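Local coordinates for exported protein (PDB 4JX0), which is an exported two-domain protein of unknown function that binds magnesium and probably carries an F5/F8 type C domain after its N-terminal domain, at residues K19-I25 with V71-K75; F34-Y39 with H156-A160; V57-L61 with V133-N137; K78-N84 with E113-A119; I102-P106 with N138-M144. All blocks are in the same frame, centred on the assembly; numbering follows the deposited sequence.

In the fold
Interaction 1 comes first along the chain, folding the modelled N terminus and the start of helix 23-31 back onto the end of strand 66-73. Its loop crosses that of interaction 2, which joins strand 36-41 to 157-159 and encloses interactions 3, 4 and 5. Interaction 3 brings 57-61 to the loop after strand 123-130, and interaction 4 is nested within it, pairing 78-84 with 113-119. Interaction 5 crosses both, laying 102-106 along the beginning of strand 142-150. Interactions 1, 2 and 4 touch at one end of the N-terminal domain; interactions 3 and 5 touch each other further along the same mixed sheet, their centres 12 Å apart.

Interaction 1: residues K19-I25 with V71-K75; sequences KYIEEDI and VKVTK
Lys72 reaches from the end of strand 66-73 to the carboxylate of Glu22, the residue at the N-cap position of helix 23-31. Its CB already points toward 19-25, and the chain runs outward beside Tyr39 of the neighbouring strand. CG stands anti to the carbonyl carbon (chi1 -61°), CD carries on in extended form, and a bend at chi3 (78°), about the CG-CD bond, turns the tip so that NZ meets the Glu22 side chain coming from the opposite direction. There Lys72 NZ sits 3.5 Å from OE1 of Glu22, a rather long salt bridge, with the second carboxylate oxygen equally near. The carbonyl O of Tyr20 lies 4.0 Å from Lys72 NZ, which also stands obliquely to the Tyr20 ring. Glu22 OE1 has a further hydrogen-bond partner in Tyr39 OH, and this second hold fixes the acid in front of the lysine.

A second lysine approaches from the N-terminal end: Lys19 NZ donates to the carbonyl O of Thr74 at 3.0 Å, from above the carbonyl plane. Apart from these polar links, Ile25 CD1 slides past Thr74 CG2 in the opposite direction, at 3.6 Å, while Thr74 OG1 is bonded to Leu37 N. The result is a helix start and the residues before it laid against the end of strand 66-73, an inner strand of the mixed sheet, joined by an ion pair at the N-cap residue, in the BT_3987-like N-terminal domain.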
# COMPACT_ATOMS: atom_id res chain seq x y z
N LYS A 19 10.84 27.61 -19.10
CA LYS A 19 10.31 26.24 -19.05
C LYS A 19 11.34 25.27 -18.44
O LYS A 19 12.55 25.43 -18.66
CB LYS A 19 9.91 25.77 -20.46
CG LYS A 19 9.11 24.46 -20.49
CD LYS A 19 8.69 24.06 -21.91
CE LYS A 19 9.77 23.33 -22.67
NZ LYS A 19 9.37 23.06 -24.08
N TYR A 20 10.85 24.25 -17.71
CA TYR A 20 11.71 23.24 -17.08
C TYR A 20 12.02 22.10 -18.06
O TYR A 20 11.12 21.47 -18.62
CB TYR A 20 11.08 22.65 -15.81
CG TYR A 20 11.88 21.49 -15.24
CD1 TYR A 20 13.15 21.69 -14.71
CD2 TYR A 20 11.39 20.19 -15.30
CE1 TYR A 20 13.89 20.62 -14.21
CE2 TYR A 20 12.13 19.12 -14.80
CZ TYR A 20 13.38 19.34 -14.25
OH TYR A 20 14.13 18.30 -13.76
N ILE A 21 13.32 21.83 -18.23
CA ILE A 21 13.84 20.76 -19.07
C ILE A 21 14.79 19.96 -18.18
O ILE A 21 15.55 20.57 -17.42
CB ILE A 21 14.53 21.34 -20.34
CG1 ILE A 21 13.67 22.45 -21.00
CG2 ILE A 21 14.81 20.23 -21.34
CD1 ILE A 21 14.30 23.14 -22.22
N GLU A 22 14.74 18.62 -18.24
CA GLU A 22 15.60 17.77 -17.41
C GLU A 22 17.04 17.89 -17.90
O GLU A 22 17.27 18.05 -19.10
CB GLU A 22 15.12 16.31 -17.44
CG GLU A 22 13.78 16.10 -16.75
CD GLU A 22 12.53 16.31 -17.58
OE1 GLU A 22 12.56 17.09 -18.55
OE2 GLU A 22 11.49 15.70 -17.23
N GLU A 23 18.02 17.86 -16.98
CA GLU A 23 19.42 18.08 -17.35
C GLU A 23 19.95 17.07 -18.38
O GLU A 23 20.69 17.47 -19.27
CB GLU A 23 20.32 18.07 -16.09
CG GLU A 23 21.75 18.56 -16.33
CD GLU A 23 21.91 19.90 -17.02
OE1 GLU A 23 21.17 20.85 -16.67
OE2 GLU A 23 22.78 20.01 -17.92
N ASP A 24 19.56 15.79 -18.28
CA ASP A 24 20.05 14.75 -19.21
C ASP A 24 19.56 14.98 -20.65
O ASP A 24 20.34 14.75 -21.58
CB ASP A 24 19.68 13.34 -18.75
CG ASP A 24 18.19 13.09 -18.61
OD1 ASP A 24 17.56 13.76 -17.76
OD2 ASP A 24 17.67 12.23 -19.33
N ILE A 25 18.29 15.40 -20.84
CA ILE A 25 17.77 15.65 -22.19
C ILE A 25 18.19 17.06 -22.65
O ILE A 25 18.28 17.27 -23.85
CB ILE A 25 16.24 15.39 -22.35
CG1 ILE A 25 15.39 16.38 -21.58
CG2 ILE A 25 15.88 13.95 -21.98
CD1 ILE A 25 14.52 17.15 -22.45
N VAL A 71 4.07 11.62 -21.21
CA VAL A 71 5.00 11.56 -22.34
C VAL A 71 5.21 12.97 -22.84
O VAL A 71 4.26 13.58 -23.32
CB VAL A 71 4.51 10.62 -23.47
CG1 VAL A 71 5.57 10.52 -24.58
CG2 VAL A 71 4.14 9.25 -22.93
N LYS A 72 6.44 13.49 -22.73
CA LYS A 72 6.78 14.85 -23.14
C LYS A 72 7.52 14.89 -24.49
O LYS A 72 8.16 13.92 -24.87
CB LYS A 72 7.67 15.52 -22.06
CG LYS A 72 7.02 15.63 -20.69
CD LYS A 72 8.00 16.10 -19.60
CE LYS A 72 8.26 17.59 -19.64
NZ LYS A 72 9.17 18.02 -18.55
N VAL A 73 7.43 16.03 -25.19
CA VAL A 73 8.17 16.33 -26.42
C VAL A 73 8.88 17.66 -26.13
O VAL A 73 8.31 18.52 -25.46
CB VAL A 73 7.31 16.34 -27.71
CG1 VAL A 73 6.23 17.40 -27.68
CG2 VAL A 73 8.18 16.48 -28.96
N THR A 74 10.14 17.81 -26.56
CA THR A 74 10.95 18.98 -26.21
C THR A 74 10.45 20.31 -26.82
O THR A 74 10.69 21.36 -26.24
CB THR A 74 12.40 18.74 -26.60
OG1 THR A 74 12.46 18.34 -27.96
CG2 THR A 74 13.05 17.69 -25.72
N LYS A 75 9.78 20.26 -27.98
CA LYS A 75 9.31 21.45 -28.69
C LYS A 75 8.02 21.09 -29.43
O LYS A 75 7.90 19.94 -29.85
CB LYS A 75 10.42 21.90 -29.67
CG LYS A 75 10.18 23.23 -30.37
CD LYS A 75 11.47 23.86 -30.91
CE LYS A 75 12.34 22.95 -31.75
NZ LYS A 75 13.32 23.71 -32.57

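Interaction 2: residues F34-Y39 with H156-A160; sequences FTDLVY and HLAIA
His156 turns the edge of its ring to Phe34, with the backbone O of Phe34 lying practically in the imidazole plane. ND1 of His156 donates to that oxygen at 2.8 Å, and the approach runs nearly along the C=O axis, a bond that would restrain the rotation of the ring at the outer end of the pair. Beyond it the side chains alternate between the two faces of a parallel strand pair.

On the face carrying Asp36, Val38, Leu157 and Ile159, the side chains of Val38 and Leu157 meet at a slant: CD1 of Leu157 rests 3.7 Å from CG2 of Val38 and 3.8 Å from CB of Asp36. The first torsion of Leu157 (chi1 -172°) places CG opposite its backbone N and brings the isobutyl group over to the neighbouring strand. Val71, Val73 and Leu148 continue this apolar layer around Val38, and Met150 lies against Leu157 and Ile159. On the face of Leu37 and Ala158, methyl groups do the touching. Ala158 CB lies 3.9 Å from CG2 of Thr35, and Ala160 CB packs 3.8 Å from CB of Tyr39; Gln28 of helix 23-31 covers Leu37 and Ala160.

Amides bind alternately across the gap, the shortest being Val38 N to Ala158 O at 2.8 Å, and CA-H...O contacts, such as Ile159 CA to Val38 O, fill the intervals. This is the regular register of parallel beta strands, here adding the short strand 157-159 at the outer edge of the mixed sheet in a domain assigned to the E-set clan.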
# COMPACT_ATOMS: atom_id res chain seq x y z
N PHE A 34 18.99 19.70 -33.66
CA PHE A 34 18.20 19.50 -34.88
C PHE A 34 17.27 18.27 -34.79
O PHE A 34 16.76 17.82 -35.82
CB PHE A 34 19.16 19.37 -36.06
CG PHE A 34 20.07 20.57 -36.14
CD1 PHE A 34 19.58 21.80 -36.57
CD2 PHE A 34 21.36 20.52 -35.63
CE1 PHE A 34 20.41 22.92 -36.60
CE2 PHE A 34 22.18 21.65 -35.66
CZ PHE A 34 21.70 22.84 -36.15
N THR A 35 17.03 17.75 -33.58
CA THR A 35 16.13 16.62 -33.35
C THR A 35 15.30 16.88 -32.12
O THR A 35 15.87 17.01 -31.03
CB THR A 35 16.92 15.31 -33.16
OG1 THR A 35 17.85 15.16 -34.21
CG2 THR A 35 16.01 14.09 -33.13
N ASP A 36 13.96 16.97 -32.27
CA ASP A 36 13.06 17.11 -31.13
C ASP A 36 13.00 15.76 -30.47
O ASP A 36 13.01 14.75 -31.16
CB ASP A 36 11.66 17.60 -31.56
CG ASP A 36 11.64 19.00 -32.13
OD1 ASP A 36 12.48 19.83 -31.71
OD2 ASP A 36 10.80 19.27 -33.02
N LEU A 37 13.04 15.71 -29.14
CA LEU A 37 13.07 14.43 -28.43
C LEU A 37 11.74 14.15 -27.77
O LEU A 37 11.13 15.07 -27.23
CB LEU A 37 14.19 14.40 -27.39
CG LEU A 37 15.59 14.69 -27.91
CD1 LEU A 37 16.56 14.90 -26.78
CD2 LEU A 37 16.07 13.60 -28.83
N VAL A 38 11.30 12.88 -27.81
CA VAL A 38 10.08 12.39 -27.15
C VAL A 38 10.55 11.51 -25.99
O VAL A 38 11.39 10.64 -26.20
CB VAL A 38 9.13 11.64 -28.12
CG1 VAL A 38 7.84 11.24 -27.41
CG2 VAL A 38 8.82 12.50 -29.34
N TYR A 39 10.07 11.77 -24.78
CA TYR A 39 10.54 11.02 -23.62
C TYR A 39 9.48 10.94 -22.53
O TYR A 39 8.43 11.57 -22.63
CB TYR A 39 11.84 11.68 -23.08
CG TYR A 39 11.66 13.10 -22.59
CD1 TYR A 39 11.59 14.16 -23.49
CD2 TYR A 39 11.63 13.39 -21.24
CE1 TYR A 39 11.42 15.47 -23.04
CE2 TYR A 39 11.49 14.70 -20.78
CZ TYR A 39 11.40 15.74 -21.69
OH TYR A 39 11.24 17.04 -21.26
N HIS A 156 13.10 14.44 -38.15
CA HIS A 156 13.77 15.25 -37.12
C HIS A 156 13.05 15.09 -35.77
O HIS A 156 12.79 16.07 -35.08
CB HIS A 156 13.88 16.72 -37.53
CG HIS A 156 14.78 16.93 -38.70
ND1 HIS A 156 16.09 17.34 -38.54
CD2 HIS A 156 14.53 16.78 -40.02
CE1 HIS A 156 16.60 17.41 -39.76
NE2 HIS A 156 15.70 17.07 -40.68
N LEU A 157 12.73 13.84 -35.43
CA LEU A 157 12.05 13.46 -34.20
C LEU A 157 12.54 12.08 -33.79
O LEU A 157 12.67 11.21 -34.64
CB LEU A 157 10.53 13.43 -34.42
CG LEU A 157 9.67 13.24 -33.17
CD1 LEU A 157 9.62 14.50 -32.34
CD2 LEU A 157 8.28 12.81 -33.55
N ALA A 158 12.79 11.88 -32.49
CA ALA A 158 13.26 10.60 -31.98
C ALA A 158 12.94 10.41 -30.51
O ALA A 158 12.70 11.39 -29.79
CB ALA A 158 14.75 10.51 -32.18
N ILE A 159 12.95 9.16 -30.04
CA ILE A 159 12.78 8.87 -28.62
C ILE A 159 14.13 9.15 -27.98
O ILE A 159 15.15 8.73 -28.53
CB ILE A 159 12.27 7.42 -28.38
CG1 ILE A 159 10.83 7.25 -28.91
CG2 ILE A 159 12.32 7.07 -26.89
CD1 ILE A 159 10.54 5.88 -29.39
N ALA A 160 14.16 9.89 -26.85
CA ALA A 160 15.42 10.24 -26.18
C ALA A 160 16.21 9.00 -25.75
O ALA A 160 15.63 7.95 -25.49
CB ALA A 160 15.14 11.12 -24.97

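Interaction 3: residues V57-L61 with V133-N137; sequences VNTTL and VEKLN
The carboxamide of Asn58 meets Lys135 at its oxygen: CE and NZ of Lys135 both come to OD1 of Asn58 without a hydrogen bond, the angle at NZ being too poor, and the two side chains cross obliquely. CB of Glu134 also approaches Asn58 OD1, at 3.7 Å. The ammonium group bonds instead to the carbonyl O of Val57, 2.8 Å from NZ of Lys135. Bends at chi2 and chi3 return the lysine tip to 57-61 although its CB points away.

Residues 133-136 form a type I beta turn, and Leu136 is the centre of an inverse gamma turn; strand 59-61, the outermost strand at this side of the mixed sheet, rests on them. The flat peptide groups are used differently. Thr59 N meets Glu134 O in the carbonyl plane, on a lone pair, at 2.7 Å, whereas the hydroxyl OG1 of Thr59 donates to Leu136 O from well above the carbonyl plane of Leu136, 50° out of it. Asn54 ND2 is a further partner of OG1. Leu61 and Val133 cross at about a right angle, CD1 of Leu61 4.2 Å from CG2 of Val133. A water donates to Val57 O and more weakly to Glu134 O.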
# COMPACT_ATOMS: atom_id res chain seq x y z
N VAL A 57 -6.30 -17.15 -1.10
CA VAL A 57 -7.30 -17.55 -2.10
C VAL A 57 -7.05 -16.75 -3.39
O VAL A 57 -6.81 -17.34 -4.43
CB VAL A 57 -8.76 -17.38 -1.60
CG1 VAL A 57 -9.75 -18.04 -2.56
CG2 VAL A 57 -8.94 -17.96 -0.20
N ASN A 58 -7.13 -15.40 -3.31
CA ASN A 58 -6.93 -14.51 -4.45
C ASN A 58 -6.04 -13.31 -4.11
O ASN A 58 -6.12 -12.77 -3.00
CB ASN A 58 -8.27 -13.97 -4.94
CG ASN A 58 -9.20 -15.01 -5.47
OD1 ASN A 58 -8.97 -15.62 -6.51
ND2 ASN A 58 -10.31 -15.23 -4.78
N THR A 59 -5.26 -12.85 -5.11
CA THR A 59 -4.43 -11.66 -5.01
C THR A 59 -5.28 -10.46 -5.41
O THR A 59 -6.08 -10.55 -6.34
CB THR A 59 -3.17 -11.81 -5.87
OG1 THR A 59 -2.39 -12.86 -5.31
CG2 THR A 59 -2.32 -10.52 -5.93
N THR A 60 -5.13 -9.35 -4.68
CA THR A 60 -5.85 -8.11 -4.94
C THR A 60 -4.87 -6.96 -4.92
O THR A 60 -4.03 -6.92 -4.02
CB THR A 60 -6.95 -7.89 -3.89
OG1 THR A 60 -7.74 -9.07 -3.75
CG2 THR A 60 -7.86 -6.71 -4.23
N LEU A 61 -5.00 -6.02 -5.84
CA LEU A 61 -4.14 -4.84 -5.84
C LEU A 61 -4.59 -3.86 -4.78
O LEU A 61 -5.78 -3.61 -4.63
CB LEU A 61 -4.12 -4.16 -7.20
CG LEU A 61 -3.23 -4.84 -8.22
CD1 LEU A 61 -3.79 -4.71 -9.60
CD2 LEU A 61 -1.82 -4.30 -8.15
N VAL A 133 -5.22 -10.39 -11.93
CA VAL A 133 -4.08 -10.71 -11.06
C VAL A 133 -4.45 -11.77 -10.02
O VAL A 133 -3.54 -12.31 -9.40
CB VAL A 133 -3.48 -9.46 -10.37
CG1 VAL A 133 -3.02 -8.44 -11.41
CG2 VAL A 133 -4.44 -8.82 -9.37
N GLU A 134 -5.75 -12.06 -9.81
CA GLU A 134 -6.28 -13.00 -8.81
C GLU A 134 -5.39 -14.22 -8.49
O GLU A 134 -5.07 -14.42 -7.33
CB GLU A 134 -7.67 -13.51 -9.20
CG GLU A 134 -8.75 -12.43 -9.34
CD GLU A 134 -9.14 -12.04 -10.76
OE1 GLU A 134 -8.52 -12.55 -11.72
OE2 GLU A 134 -10.07 -11.22 -10.90
N LYS A 135 -4.97 -15.01 -9.50
CA LYS A 135 -4.16 -16.22 -9.26
C LYS A 135 -2.61 -15.98 -9.31
O LYS A 135 -1.85 -16.95 -9.19
CB LYS A 135 -4.55 -17.32 -10.26
CG LYS A 135 -6.01 -17.76 -10.14
CD LYS A 135 -6.31 -18.58 -8.86
CE LYS A 135 -7.14 -17.86 -7.82
NZ LYS A 135 -7.60 -18.77 -6.74
N LEU A 136 -2.14 -14.71 -9.40
CA LEU A 136 -0.72 -14.39 -9.35
C LEU A 136 -0.35 -14.34 -7.87
O LEU A 136 -0.51 -13.29 -7.23
CB LEU A 136 -0.42 -13.05 -10.07
CG LEU A 136 -0.78 -12.95 -11.55
CD1 LEU A 136 -0.46 -11.58 -12.10
CD2 LEU A 136 -0.06 -13.99 -12.37
N ASN A 137 0.08 -15.48 -7.30
CA ASN A 137 0.33 -15.61 -5.85
C ASN A 137 1.81 -15.86 -5.47
O ASN A 137 2.08 -16.42 -4.40
CB ASN A 137 -0.54 -16.74 -5.29
CG ASN A 137 -0.17 -18.13 -5.76
OD1 ASN A 137 0.50 -18.31 -6.77
ND2 ASN A 137 -0.62 -19.14 -5.03
O HOH W 1 -4.16 -17.00 -5.38

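Interaction 4: residues K78-N84 with E113-A119; sequences KEDIKVN and EGGVLKA
Asp80 lays its CB against CG1 of Val116, 4.0 Å away, and spends its two carboxylate oxygens on different partners. OD1 of Asp80 accepts the backbone N-H of Ala119 at 2.7 Å in an almost straight bond, met on the anti side and tilted 27° out of the carboxylate plane. OD2 of Asp80 is approached from above the carboxylate plane by Lys118 NZ at 3.1 Å, a salt bridge reached through a bend at chi4 of the lysine (-88°). Two bonds thus hold the acid just beyond the last bridged pair, Ile81 with Leu117, and a water donating to both Glu79 O and Leu117 O spans the same end.

Further in, Lys82 runs alongside Val116, both pointing the same way, with CG of Lys82 4.2 Å from CG2 of Val116. The other face carries Ile81, Val83 and Leu117: CB of Ile81 stands 4.3 Å from CB of Leu117, while Val83 CG2 comes 3.6 Å from the carbonyl O of Gly115. Val71 and Val38 pack on Val83 from across this buried side. Ile81 with Leu117 and Val83 with Gly115 are hydrogen-bonded pairs, with Lys82 and Val116 the non-hydrogen-bonded pair between them, the alternation of an antiparallel sheet joining strands 81-87 and 110-117.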
# COMPACT_ATOMS: atom_id res chain seq x y z
N LYS A 78 5.11 19.77 -35.79
CA LYS A 78 4.24 20.11 -36.92
C LYS A 78 3.01 19.19 -37.13
O LYS A 78 2.01 19.65 -37.68
CB LYS A 78 5.06 20.13 -38.23
CG LYS A 78 5.52 18.75 -38.72
CD LYS A 78 6.70 18.84 -39.69
CE LYS A 78 7.17 17.49 -40.17
NZ LYS A 78 8.41 17.59 -41.00
N GLU A 79 3.10 17.90 -36.75
CA GLU A 79 2.02 16.92 -36.95
C GLU A 79 1.80 16.08 -35.67
O GLU A 79 2.57 16.18 -34.72
CB GLU A 79 2.34 16.02 -38.16
CG GLU A 79 3.68 15.30 -38.11
CD GLU A 79 4.13 14.61 -39.38
OE1 GLU A 79 3.40 14.65 -40.39
OE2 GLU A 79 5.24 14.02 -39.36
N ASP A 80 0.71 15.29 -35.65
CA ASP A 80 0.38 14.44 -34.50
C ASP A 80 1.37 13.28 -34.39
O ASP A 80 1.73 12.71 -35.42
CB ASP A 80 -1.06 13.87 -34.60
CG ASP A 80 -2.18 14.90 -34.59
OD1 ASP A 80 -1.89 16.10 -34.41
OD2 ASP A 80 -3.36 14.49 -34.75
N ILE A 81 1.81 12.94 -33.16
CA ILE A 81 2.74 11.83 -32.90
C ILE A 81 2.01 10.79 -32.06
O ILE A 81 1.65 11.09 -30.92
CB ILE A 81 4.05 12.30 -32.18
CG1 ILE A 81 4.72 13.49 -32.88
CG2 ILE A 81 5.04 11.14 -32.04
CD1 ILE A 81 5.43 14.38 -31.94
N LYS A 82 1.81 9.58 -32.59
CA LYS A 82 1.17 8.50 -31.83
C LYS A 82 2.24 7.81 -31.00
O LYS A 82 3.24 7.36 -31.56
CB LYS A 82 0.46 7.49 -32.75
CG LYS A 82 -0.78 8.04 -33.45
CD LYS A 82 -1.53 6.94 -34.20
CE LYS A 82 -2.90 7.38 -34.65
NZ LYS A 82 -3.70 6.24 -35.20
N VAL A 83 2.05 7.73 -29.67
CA VAL A 83 3.00 7.10 -28.75
C VAL A 83 2.32 6.00 -27.95
O VAL A 83 1.11 6.05 -27.72
CB VAL A 83 3.67 8.13 -27.80
CG1 VAL A 83 4.64 9.01 -28.57
CG2 VAL A 83 2.64 8.97 -27.05
N ASN A 84 3.11 5.02 -27.51
CA ASN A 84 2.60 3.91 -26.71
C ASN A 84 3.72 3.25 -25.95
O ASN A 84 4.88 3.47 -26.28
CB ASN A 84 1.88 2.88 -27.61
CG ASN A 84 0.79 2.06 -26.90
OD1 ASN A 84 0.74 1.96 -25.66
ND2 ASN A 84 -0.10 1.46 -27.68
N GLU A 113 -2.62 1.16 -23.29
CA GLU A 113 -3.45 2.14 -23.98
C GLU A 113 -2.52 3.24 -24.49
O GLU A 113 -1.74 3.79 -23.72
CB GLU A 113 -4.50 2.71 -23.01
CG GLU A 113 -5.66 3.44 -23.66
CD GLU A 113 -6.48 4.23 -22.65
OE1 GLU A 113 -7.20 3.61 -21.84
OE2 GLU A 113 -6.36 5.48 -22.64
N GLY A 114 -2.59 3.52 -25.79
CA GLY A 114 -1.74 4.52 -26.42
C GLY A 114 -2.17 5.95 -26.16
O GLY A 114 -3.21 6.20 -25.55
N GLY A 115 -1.33 6.88 -26.62
CA GLY A 115 -1.53 8.32 -26.51
C GLY A 115 -1.18 9.02 -27.81
O GLY A 115 -0.54 8.42 -28.69
N VAL A 116 -1.60 10.28 -27.96
CA VAL A 116 -1.34 11.07 -29.17
C VAL A 116 -0.91 12.48 -28.78
O VAL A 116 -1.73 13.24 -28.27
CB VAL A 116 -2.57 11.11 -30.11
CG1 VAL A 116 -2.24 11.83 -31.43
CG2 VAL A 116 -3.10 9.71 -30.39
N LEU A 117 0.36 12.84 -29.07
CA LEU A 117 0.84 14.21 -28.87
C LEU A 117 0.33 15.00 -30.06
O LEU A 117 0.94 14.94 -31.13
CB LEU A 117 2.37 14.28 -28.79
CG LEU A 117 2.98 14.01 -27.43
CD1 LEU A 117 4.36 13.42 -27.57
CD2 LEU A 117 3.02 15.25 -26.60
N LYS A 118 -0.83 15.66 -29.93
CA LYS A 118 -1.44 16.38 -31.06
C LYS A 118 -0.60 17.59 -31.48
O LYS A 118 -0.00 18.24 -30.62
CB LYS A 118 -2.89 16.79 -30.75
CG LYS A 118 -3.81 15.58 -30.66
CD LYS A 118 -5.25 15.90 -30.99
CE LYS A 118 -6.00 14.69 -31.50
NZ LYS A 118 -5.86 14.54 -32.97
N ALA A 119 -0.51 17.85 -32.80
CA ALA A 119 0.28 18.96 -33.36
C ALA A 119 0.11 20.22 -32.53
O ALA A 119 -1.01 20.73 -32.42
CB ALA A 119 -0.14 19.22 -34.79
O HOH W 2 2.85 16.71 -31.68

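Interaction 5: residues I102-P106 with N138-M144; sequences IPLFP and NLSGYVM
Pro103 and Phe105 hold Val143 by its backbone from one side: Val143 N donates to Pro103 O at 3.1 Å, and Phe105 N donates to Val143 O at 3.0 Å. This single bridge lays the extended loop 102-106 along the start of strand 142-150. Ile102 CG2 and Val143 CG1 touch at 3.9 Å on one side of it.

On the other side the side chains of Phe105 and Tyr142 run at about a right angle to each other, with CB of Tyr142 at the edge of the Phe105 ring and in its plane. With chi1 at -177°, Phe105 carries its ring away from its own N-H and in beside Met144, a selenomethionine. SE of Met144 lies 3.9 Å from CD2 of Phe105, an oblique Met-aromatic contact. The Tyr142 ring has Leu104 O at its edge, near the plane, while Pro103 CG and Pro106 CD approach it obliquely; CG of Pro103 is 4.1 Å from CD2 of Tyr142.

In the next shell, a type I turn from Asn138 to Gly141 curls back so that Asn138 N donates to Tyr142 OH at 3.0 Å, steadying the far end of the ring. Leu136 packs on Phe105, Pro106 and Tyr142, Met98 and Ala99 lie on Val143, and Lys87 NZ bonds to Phe105 O. The contact is thus mainly apolar, with two backbone hydrogen bonds setting the alignment of loop and strand.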
# COMPACT_ATOMS: atom_id res chain seq x y z
N ILE A 102 13.38 -12.87 -9.09
CA ILE A 102 11.96 -12.49 -9.01
C ILE A 102 11.36 -12.76 -10.39
O ILE A 102 11.95 -12.37 -11.40
CB ILE A 102 11.83 -11.01 -8.54
CG1 ILE A 102 12.09 -10.94 -7.03
CG2 ILE A 102 10.46 -10.42 -8.87
CD1 ILE A 102 12.70 -9.71 -6.57
N PRO A 103 10.21 -13.46 -10.48
CA PRO A 103 9.65 -13.78 -11.80
C PRO A 103 9.11 -12.57 -12.54
O PRO A 103 8.80 -11.55 -11.94
CB PRO A 103 8.52 -14.76 -11.47
CG PRO A 103 8.12 -14.40 -10.09
CD PRO A 103 9.39 -14.04 -9.40
N LEU A 104 9.00 -12.70 -13.86
CA LEU A 104 8.47 -11.61 -14.68
C LEU A 104 6.97 -11.56 -14.57
O LEU A 104 6.33 -12.62 -14.52
CB LEU A 104 8.87 -11.76 -16.16
CG LEU A 104 10.35 -11.57 -16.48
CD1 LEU A 104 10.68 -12.13 -17.84
CD2 LEU A 104 10.75 -10.11 -16.39
N PHE A 105 6.40 -10.35 -14.52
CA PHE A 105 4.95 -10.18 -14.47
C PHE A 105 4.40 -10.65 -15.83
O PHE A 105 4.88 -10.15 -16.84
CB PHE A 105 4.58 -8.72 -14.20
CG PHE A 105 3.10 -8.48 -14.07
CD1 PHE A 105 2.45 -8.71 -12.87
CD2 PHE A 105 2.36 -8.02 -15.15
CE1 PHE A 105 1.08 -8.49 -12.75
CE2 PHE A 105 0.99 -7.79 -15.03
CZ PHE A 105 0.36 -8.02 -13.83
N PRO A 106 3.48 -11.64 -15.89
CA PRO A 106 3.02 -12.12 -17.21
C PRO A 106 2.52 -11.01 -18.15
O PRO A 106 1.82 -10.11 -17.71
CB PRO A 106 1.89 -13.10 -16.86
CG PRO A 106 1.66 -12.97 -15.41
CD PRO A 106 2.86 -12.40 -14.79
N ASN A 138 2.76 -15.38 -6.29
CA ASN A 138 4.17 -15.55 -5.97
C ASN A 138 4.57 -14.51 -4.92
O ASN A 138 4.47 -13.32 -5.19
CB ASN A 138 5.01 -15.41 -7.23
CG ASN A 138 6.42 -15.84 -7.01
OD1 ASN A 138 7.32 -15.01 -6.86
ND2 ASN A 138 6.64 -17.14 -6.91
N LEU A 139 4.97 -14.95 -3.71
CA LEU A 139 5.28 -14.03 -2.59
C LEU A 139 6.51 -13.16 -2.85
O LEU A 139 6.54 -12.02 -2.35
CB LEU A 139 5.48 -14.80 -1.28
CG LEU A 139 4.27 -15.55 -0.75
CD1 LEU A 139 4.65 -16.44 0.42
CD2 LEU A 139 3.16 -14.60 -0.32
N SER A 140 7.48 -13.65 -3.65
CA SER A 140 8.68 -12.90 -4.04
C SER A 140 8.31 -11.62 -4.82
O SER A 140 9.12 -10.69 -4.90
CB SER A 140 9.62 -13.76 -4.90
OG SER A 140 9.51 -15.14 -4.59
N GLY A 141 7.12 -11.62 -5.41
CA GLY A 141 6.59 -10.51 -6.17
C GLY A 141 6.79 -10.78 -7.64
O GLY A 141 7.15 -11.90 -8.03
N TYR A 142 6.54 -9.77 -8.45
CA TYR A 142 6.74 -9.80 -9.89
C TYR A 142 7.44 -8.53 -10.28
O TYR A 142 7.34 -7.53 -9.57
CB TYR A 142 5.41 -9.96 -10.63
CG TYR A 142 4.66 -11.22 -10.28
CD1 TYR A 142 3.85 -11.28 -9.15
CD2 TYR A 142 4.73 -12.35 -11.08
CE1 TYR A 142 3.17 -12.44 -8.80
CE2 TYR A 142 4.04 -13.52 -10.76
CZ TYR A 142 3.26 -13.56 -9.61
OH TYR A 142 2.57 -14.69 -9.25
N VAL A 143 8.13 -8.56 -11.41
CA VAL A 143 8.86 -7.40 -11.89
C VAL A 143 8.65 -7.25 -13.38
O VAL A 143 8.45 -8.24 -14.08
CB VAL A 143 10.37 -7.51 -11.52
CG1 VAL A 143 11.07 -8.60 -12.31
CG2 VAL A 143 11.07 -6.17 -11.70
N MSE A 144 8.68 -6.02 -13.87
CA MSE A 144 8.56 -5.80 -15.30
C MSE A 144 9.17 -4.48 -15.72
O MSE A 144 9.22 -3.53 -14.94
CB MSE A 144 7.11 -5.86 -15.76
CG MSE A 144 6.21 -4.82 -15.12
SE MSE A 144 4.48 -4.83 -15.98
CE MSE A 144 4.92 -3.91 -17.52